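Local coordinates for TIGR00266 family protein (PDB 1YOX), which is of unknown function but belongs to the AIM24 family, named for mitochondrial biogenesis, and may assemble as a trimer, at the interface of chains A and B. Residues are numbered along the deposited sequence; one frame, centred on the assembly and turned at random. Chains: chain A/B, hypothetical protein PA3696.

The interface of chains A and B. Residues chain A 177-178, 211, 229; chain B 37-38, 40, 46.
Two flat groups meet the partner chain at their edges: the guanidinium of A:Arg229, with A:Asp178 and the carbonyl of B:Met37 lying at its rim, and the ring of B:Phe46, whose rim takes a methyl of A:Leu211. The side chains of B:Asn38 and A:Arg229 cross at about a right angle, yet their amide and guanidinium planes are 23° apart, and OD1 of B:Asn38 makes a close polar approach, 3.2 Å from A:Arg229 NH1. A:Arg229 starts with CG anti to its backbone N (chi1 -170°) and bends at chi3, which brings the tip to the chain boundary. There NH2 donates to the main-chain O of B:Met37 at 3.0 Å, coming from above the carbonyl plane. The same nitrogen forms a hydrogen-bonded salt bridge to OD2 of A:Asp178, 3.1 Å away, meeting the carboxylate from above its plane, so the aspartate, its CG also anti to N, probably holds the guanidinium in position and offsets its charge. The next carbonyl of chain B, B:Asn38 O, accepts from the backbone N of A:Asp178 at 2.9 Å, again with the donor above the carbonyl plane. Selenomethionine B:Met37 folds at chi2, carrying its methyl to 3.8 Å from that same A:Asp178 N. Farther off, A:Leu211 CD2 meets B:Phe46 CZ tip to tip at 3.9 Å and touches CE of extended selenomethionine B:Met40, whose side chain crosses it. Together these contacts join strands 37-41 and 44-47 of chain B to chain A in the deposited three-copy assembly; the structure alone does not show whether this is the form in the cell.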
ATOM      1  N   VAL A 177      -6.685 -21.479  -6.643  1.00 48.66           N
ATOM      2  CA  VAL A 177      -5.986 -20.225  -6.492  1.00 47.72           C
ATOM      3  C   VAL A 177      -6.568 -19.307  -7.536  1.00 47.32           C
ATOM      4  O   VAL A 177      -6.649 -19.669  -8.720  1.00 47.01           O
ATOM      5  CB  VAL A 177      -4.451 -20.471  -6.695  1.00 47.77           C
ATOM      6  CG1 VAL A 177      -3.724 -19.266  -7.229  1.00 48.19           C
ATOM      7  CG2 VAL A 177      -3.803 -20.990  -5.395  1.00 47.22           C
ATOM      8  N   ASP A 178      -7.041 -18.148  -7.086  1.00 46.73           N
ATOM      9  CA  ASP A 178      -7.328 -17.050  -7.989  1.00 46.72           C
ATOM     10  C   ASP A 178      -6.057 -16.851  -8.821  1.00 46.30           C
ATOM     11  O   ASP A 178      -4.956 -16.681  -8.268  1.00 44.86           O
ATOM     12  CB  ASP A 178      -7.669 -15.786  -7.200  1.00 47.04           C
ATOM     13  CG  ASP A 178      -7.902 -14.573  -8.104  1.00 48.67           C
ATOM     14  OD1 ASP A 178      -8.758 -14.651  -9.001  1.00 51.36           O
ATOM     15  OD2 ASP A 178      -7.225 -13.541  -7.924  1.00 51.37           O
ATOM     16  N   LEU A 211      -9.665 -19.363 -12.579  1.00 67.87           N
ATOM     17  CA  LEU A 211      -9.137 -20.136 -11.463  1.00 66.92           C
ATOM     18  C   LEU A 211      -7.979 -20.982 -11.921  1.00 65.93           C
ATOM     19  O   LEU A 211      -8.009 -21.524 -13.009  1.00 65.87           O
ATOM     20  CB  LEU A 211     -10.224 -21.054 -10.895  1.00 66.94           C
ATOM     21  CG  LEU A 211     -11.224 -20.552  -9.849  1.00 67.69           C
ATOM     22  CD1 LEU A 211     -11.826 -19.173 -10.181  1.00 69.20           C
ATOM     23  CD2 LEU A 211     -12.332 -21.589  -9.641  1.00 67.42           C
ATOM     24  N   ARG A 229      -5.531  -6.798  -9.686  1.00 35.84           N
ATOM     25  CA  ARG A 229      -6.681  -6.536  -8.813  1.00 35.30           C
ATOM     26  C   ARG A 229      -6.695  -5.084  -8.283  1.00 34.02           C
ATOM     27  O   ARG A 229      -7.728  -4.434  -8.214  1.00 34.12           O
ATOM     28  CB  ARG A 229      -6.673  -7.540  -7.645  1.00 35.28           C
ATOM     29  CG  ARG A 229      -7.948  -7.533  -6.803  1.00 36.31           C
ATOM     30  CD  ARG A 229      -7.798  -8.398  -5.527  1.00 36.72           C
ATOM     31  NE  ARG A 229      -7.802  -9.832  -5.824  1.00 40.10           N
ATOM     32  CZ  ARG A 229      -8.099 -10.793  -4.946  1.00 40.06           C
ATOM     33  NH1 ARG A 229      -8.409 -10.495  -3.683  1.00 39.08           N
ATOM     34  NH2 ARG A 229      -8.093 -12.058  -5.340  1.00 38.80           N
TER
HETATM   35  N   MSE B  37     -11.531 -13.651  -2.843  1.00 38.09           N
HETATM   36  CA  MSE B  37     -10.772 -14.842  -2.482  1.00 38.67           C
HETATM   37  C   MSE B  37      -9.428 -14.950  -3.210  1.00 37.91           C
HETATM   38  O   MSE B  37      -9.337 -14.614  -4.388  1.00 36.35           O
HETATM   39  CB  MSE B  37     -11.602 -16.139  -2.528  1.00 39.81           C
HETATM   40  CG  MSE B  37     -11.578 -16.904  -3.814  1.00 43.40           C
HETATM   41 SE   MSE B  37     -10.014 -18.037  -4.127  1.00 54.03          SE
HETATM   42  CE  MSE B  37     -10.586 -18.665  -5.851  1.00 46.46           C
ATOM     43  N   ASN B  38      -8.417 -15.430  -2.471  1.00 37.28           N
ATOM     44  CA  ASN B  38      -7.052 -15.644  -2.963  1.00 38.00           C
ATOM     45  C   ASN B  38      -6.743 -17.106  -3.286  1.00 38.71           C
ATOM     46  O   ASN B  38      -6.279 -17.402  -4.379  1.00 39.05           O
ATOM     47  CB  ASN B  38      -6.010 -15.099  -1.959  1.00 37.55           C
ATOM     48  CG  ASN B  38      -6.242 -13.622  -1.614  1.00 37.08           C
ATOM     49  OD1 ASN B  38      -6.449 -12.796  -2.493  1.00 36.78           O
ATOM     50  ND2 ASN B  38      -6.245 -13.304  -0.339  1.00 38.23           N
HETATM   51  N   MSE B  40      -8.047 -21.500  -2.075  1.00 43.76           N
HETATM   52  CA  MSE B  40      -8.938 -22.390  -1.344  1.00 47.58           C
HETATM   53  C   MSE B  40      -8.444 -23.819  -1.416  1.00 45.21           C
HETATM   54  O   MSE B  40      -7.900 -24.235  -2.434  1.00 44.00           O
HETATM   55  CB  MSE B  40     -10.377 -22.277  -1.860  1.00 47.40           C
HETATM   56  CG  MSE B  40     -10.560 -22.619  -3.312  1.00 50.24           C
HETATM   57 SE   MSE B  40     -12.312 -22.066  -3.928  1.00 59.06          SE
HETATM   58  CE  MSE B  40     -11.931 -22.325  -5.885  1.00 52.90           C
ATOM     59  N   PHE B  46     -18.006 -23.247  -4.256  1.00 46.10           N
ATOM     60  CA  PHE B  46     -18.720 -21.989  -4.125  1.00 48.08           C
ATOM     61  C   PHE B  46     -19.828 -21.802  -5.127  1.00 49.47           C
ATOM     62  O   PHE B  46     -19.766 -22.342  -6.242  1.00 48.50           O
ATOM     63  CB  PHE B  46     -17.757 -20.795  -4.182  1.00 48.53           C
ATOM     64  CG  PHE B  46     -17.007 -20.670  -5.469  1.00 49.27           C
ATOM     65  CD1 PHE B  46     -17.518 -19.905  -6.512  1.00 49.96           C
ATOM     66  CD2 PHE B  46     -15.772 -21.290  -5.631  1.00 51.32           C
ATOM     67  CE1 PHE B  46     -16.818 -19.766  -7.714  1.00 52.21           C
ATOM     68  CE2 PHE B  46     -15.058 -21.161  -6.825  1.00 52.57           C
ATOM     69  CZ  PHE B  46     -15.584 -20.389  -7.871  1.00 52.11           C
TER